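Local coordinates for viral structural protein 4 (PDB 6TZ0) that accompanies the viral RNA-dependent RNA polymerase inside the capsid, binds GTP, and probably serves as its nucleotide-hydrolysing cofactor during transcription, at residues G65-A74 against Y171-T179. Sequence-based numbering, arbitrary orientation.
Sequences GTLINPRMYA and YINQLIAYT
Tyr178 packs against Pro70 and Arg71 and has the most surface buried here; Gln174 and Leu175 follow, with neighbouring and partly overlapping targets. The Tyr178 ring lies along the first turn of helix 70-74: Arg71 N sits over one face, 4.0 Å above the plane and offset toward the rim, while CE2 meets Pro70 CG obliquely at 3.8 Å. Arg71 reaches the ring through its aliphatic part, CB lying 3.9 Å from Tyr178 CD1. Its guanidinium plane is turned 81° from the ring plane, which rules out a parallel stack.

Gln174 addresses the loop before the helix. With CG beside the backbone N (chi1 -63°) and the chain extended beyond it, the amide spans Thr66: NE2 donates to Gly65 O at 3.0 Å, on a lone pair in the carbonyl plane, and OE1 takes a weak, bent bond from Leu67 N. Leu175 places CD2 against Pro70 O and Tyr73 CB, both at 3.7 Å, and more loosely against Leu67 CD1. At the far end Ala74 CB abuts Thr179 OG1, whose hydroxyl donates to Leu175 O.

The short helical segments run nearly perpendicular (88°), with axes 9.2 Å apart. Leu56 of helix 41-60 packs on Leu67, Tyr171 and Leu175, and Leu943 of the polymerase chain packs on Tyr178, placing this joint of the N-terminal part against the polymerase, away from the GTP sites. Apolar packing thus holds the helix, whereas one buried amide pairs with loop backbone through both its oxygen and its nitrogen, which would favour this orientation of the amide over the flipped one, although the Leu67 bond is weak.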
loop_
_atom_site.group_PDB
_atom_site.type_symbol
_atom_site.label_atom_id
_atom_site.label_comp_id
_atom_site.label_asym_id
_atom_site.label_seq_id
_atom_site.Cartn_x
_atom_site.Cartn_y
_atom_site.Cartn_z
ATOM N N GLY B 65 2.586 -15.900 28.022
ATOM C CA GLY B 65 1.169 -16.195 27.972
ATOM C C GLY B 65 0.754 -17.251 26.971
ATOM O O GLY B 65 -0.438 -17.364 26.676
ATOM N N THR B 66 1.692 -18.032 26.441
ATOM C CA THR B 66 1.402 -19.040 25.432
ATOM C C THR B 66 1.825 -20.420 25.915
ATOM O O THR B 66 2.559 -20.566 26.891
ATOM C CB THR B 66 2.110 -18.737 24.104
ATOM O OG1 THR B 66 3.527 -18.724 24.310
ATOM C CG2 THR B 66 1.670 -17.409 23.540
ATOM N N LEU B 67 1.360 -21.438 25.197
ATOM C CA LEU B 67 1.754 -22.818 25.431
ATOM C C LEU B 67 2.673 -23.284 24.309
ATOM O O LEU B 67 2.474 -22.930 23.145
ATOM C CB LEU B 67 0.529 -23.725 25.532
ATOM C CG LEU B 67 -0.351 -23.433 26.744
ATOM C CD1 LEU B 67 -1.637 -24.219 26.672
ATOM C CD2 LEU B 67 0.388 -23.737 28.026
ATOM N N ILE B 68 3.675 -24.087 24.666
ATOM C CA ILE B 68 4.798 -24.330 23.764
ATOM C C ILE B 68 4.464 -25.385 22.709
ATOM O O ILE B 68 5.059 -25.400 21.625
ATOM C CB ILE B 68 6.037 -24.683 24.609
ATOM C CG1 ILE B 68 6.307 -23.551 25.591
ATOM C CG2 ILE B 68 7.303 -24.842 23.776
ATOM C CD1 ILE B 68 6.596 -22.233 24.906
ATOM N N ASN B 69 3.481 -26.246 22.948
ATOM C CA ASN B 69 3.020 -27.163 21.904
ATOM C C ASN B 69 1.552 -27.440 22.152
ATOM O O ASN B 69 1.194 -28.430 22.798
ATOM C CB ASN B 69 3.836 -28.454 21.886
ATOM C CG ASN B 69 3.647 -29.251 20.612
ATOM O OD1 ASN B 69 2.851 -28.892 19.750
ATOM N ND2 ASN B 69 4.403 -30.329 20.477
ATOM N N PRO B 70 0.663 -26.576 21.648
ATOM C CA PRO B 70 -0.765 -26.726 21.961
ATOM C C PRO B 70 -1.421 -27.949 21.343
ATOM O O PRO B 70 -2.426 -28.413 21.891
ATOM C CB PRO B 70 -1.377 -25.425 21.428
ATOM C CG PRO B 70 -0.427 -24.948 20.402
ATOM C CD PRO B 70 0.928 -25.352 20.875
ATOM N N ARG B 71 -0.884 -28.509 20.256
ATOM C CA ARG B 71 -1.416 -29.773 19.758
ATOM C C ARG B 71 -1.094 -30.916 20.713
ATOM O O ARG B 71 -1.936 -31.789 20.951
ATOM C CB ARG B 71 -0.880 -30.067 18.356
ATOM C CG ARG B 71 -1.466 -31.327 17.745
ATOM C CD ARG B 71 -1.110 -31.535 16.287
ATOM N NE ARG B 71 0.325 -31.636 16.058
ATOM C CZ ARG B 71 0.993 -30.880 15.193
ATOM N NH1 ARG B 71 2.301 -31.030 15.046
ATOM N NH2 ARG B 71 0.345 -30.004 14.441
ATOM N N MET B 72 0.101 -30.895 21.307
ATOM C CA MET B 72 0.490 -31.915 22.276
ATOM C C MET B 72 -0.354 -31.831 23.541
ATOM O O MET B 72 -0.845 -32.854 24.035
ATOM C CB MET B 72 1.967 -31.761 22.615
ATOM C CG MET B 72 2.531 -32.861 23.475
ATOM S SD MET B 72 2.710 -34.399 22.573
ATOM C CE MET B 72 4.109 -33.977 21.543
ATOM N N TYR B 73 -0.530 -30.615 24.077
ATOM C CA TYR B 73 -1.397 -30.403 25.236
ATOM C C TYR B 73 -2.837 -30.804 24.943
ATOM O O TYR B 73 -3.507 -31.403 25.794
ATOM C CB TYR B 73 -1.356 -28.938 25.679
ATOM C CG TYR B 73 -0.154 -28.492 26.483
ATOM C CD1 TYR B 73 -0.067 -28.764 27.842
ATOM C CD2 TYR B 73 0.857 -27.742 25.903
ATOM C CE1 TYR B 73 1.011 -28.341 28.583
ATOM C CE2 TYR B 73 1.939 -27.316 26.638
ATOM C CZ TYR B 73 2.009 -27.617 27.976
ATOM O OH TYR B 73 3.088 -27.187 28.707
ATOM N N ALA B 74 -3.321 -30.485 23.740
ATOM C CA ALA B 74 -4.683 -30.834 23.355
ATOM C C ALA B 74 -4.872 -32.340 23.285
ATOM O O ALA B 74 -5.893 -32.859 23.747
ATOM C CB ALA B 74 -5.025 -30.188 22.015
ATOM N N TYR B 171 -5.102 -19.560 27.276
ATOM C CA TYR B 171 -4.557 -20.886 26.996
ATOM C C TYR B 171 -5.637 -21.867 26.549
ATOM O O TYR B 171 -5.369 -22.744 25.718
ATOM C CB TYR B 171 -3.784 -21.406 28.214
ATOM C CG TYR B 171 -4.528 -21.371 29.533
ATOM C CD1 TYR B 171 -5.351 -22.419 29.921
ATOM C CD2 TYR B 171 -4.399 -20.291 30.393
ATOM C CE1 TYR B 171 -6.032 -22.387 31.119
ATOM C CE2 TYR B 171 -5.072 -20.252 31.592
ATOM C CZ TYR B 171 -5.888 -21.301 31.946
ATOM O OH TYR B 171 -6.562 -21.265 33.142
ATOM N N ILE B 172 -6.868 -21.701 27.031
ATOM C CA ILE B 172 -7.969 -22.521 26.536
ATOM C C ILE B 172 -8.283 -22.177 25.083
ATOM O O ILE B 172 -8.538 -23.069 24.265
ATOM C CB ILE B 172 -9.195 -22.372 27.455
ATOM C CG1 ILE B 172 -8.846 -22.833 28.865
ATOM C CG2 ILE B 172 -10.369 -23.187 26.953
ATOM C CD1 ILE B 172 -8.436 -24.282 28.943
ATOM N N ASN B 173 -8.219 -20.888 24.730
ATOM C CA ASN B 173 -8.363 -20.476 23.336
ATOM C C ASN B 173 -7.248 -21.025 22.461
ATOM O O ASN B 173 -7.474 -21.308 21.282
ATOM C CB ASN B 173 -8.375 -18.955 23.225
ATOM C CG ASN B 173 -9.651 -18.344 23.726
ATOM O OD1 ASN B 173 -10.736 -18.861 23.485
ATOM N ND2 ASN B 173 -9.533 -17.224 24.420
ATOM N N GLN B 174 -6.043 -21.162 23.014
ATOM C CA GLN B 174 -4.958 -21.807 22.283
ATOM C C GLN B 174 -5.231 -23.291 22.080
ATOM O O GLN B 174 -4.815 -23.864 21.069
ATOM C CB GLN B 174 -3.645 -21.599 23.030
ATOM C CG GLN B 174 -3.251 -20.144 23.130
ATOM C CD GLN B 174 -2.096 -19.904 24.064
ATOM O OE1 GLN B 174 -1.500 -20.836 24.588
ATOM N NE2 GLN B 174 -1.820 -18.643 24.333
ATOM N N LEU B 175 -5.931 -23.924 23.021
ATOM C CA LEU B 175 -6.262 -25.339 22.878
ATOM C C LEU B 175 -7.440 -25.604 21.948
ATOM O O LEU B 175 -7.563 -26.731 21.461
ATOM C CB LEU B 175 -6.574 -25.957 24.236
ATOM C CG LEU B 175 -5.422 -26.011 25.223
ATOM C CD1 LEU B 175 -5.938 -26.536 26.532
ATOM C CD2 LEU B 175 -4.321 -26.876 24.680
ATOM N N ILE B 176 -8.322 -24.620 21.736
ATOM C CA ILE B 176 -9.511 -24.824 20.896
ATOM C C ILE B 176 -9.133 -25.164 19.459
ATOM O O ILE B 176 -9.780 -26.003 18.819
ATOM C CB ILE B 176 -10.436 -23.584 20.964
ATOM C CG1 ILE B 176 -11.071 -23.443 22.338
ATOM C CG2 ILE B 176 -11.572 -23.642 19.961
ATOM C CD1 ILE B 176 -11.735 -22.104 22.547
ATOM N N ALA B 177 -8.045 -24.586 18.951
ATOM C CA ALA B 177 -7.651 -24.763 17.558
ATOM C C ALA B 177 -7.176 -26.171 17.223
ATOM O O ALA B 177 -7.063 -26.497 16.038
ATOM C CB ALA B 177 -6.552 -23.770 17.204
ATOM N N TYR B 178 -6.891 -27.007 18.218
ATOM C CA TYR B 178 -6.365 -28.345 17.985
ATOM C C TYR B 178 -7.235 -29.395 18.660
ATOM O O TYR B 178 -6.748 -30.444 19.080
ATOM C CB TYR B 178 -4.923 -28.443 18.467
ATOM C CG TYR B 178 -4.003 -27.525 17.709
ATOM C CD1 TYR B 178 -3.494 -27.891 16.473
ATOM C CD2 TYR B 178 -3.666 -26.280 18.216
ATOM C CE1 TYR B 178 -2.660 -27.050 15.773
ATOM C CE2 TYR B 178 -2.836 -25.434 17.523
ATOM C CZ TYR B 178 -2.337 -25.823 16.302
ATOM O OH TYR B 178 -1.504 -24.979 15.610
ATOM N N THR B 179 -8.528 -29.116 18.764
ATOM C CA THR B 179 -9.479 -29.923 19.508
ATOM C C THR B 179 -10.817 -29.787 18.799
ATOM O O THR B 179 -11.104 -28.744 18.212
ATOM C CB THR B 179 -9.564 -29.440 20.970
ATOM O OG1 THR B 179 -8.271 -29.516 21.577
ATOM C CG2 THR B 179 -10.512 -30.264 21.806
#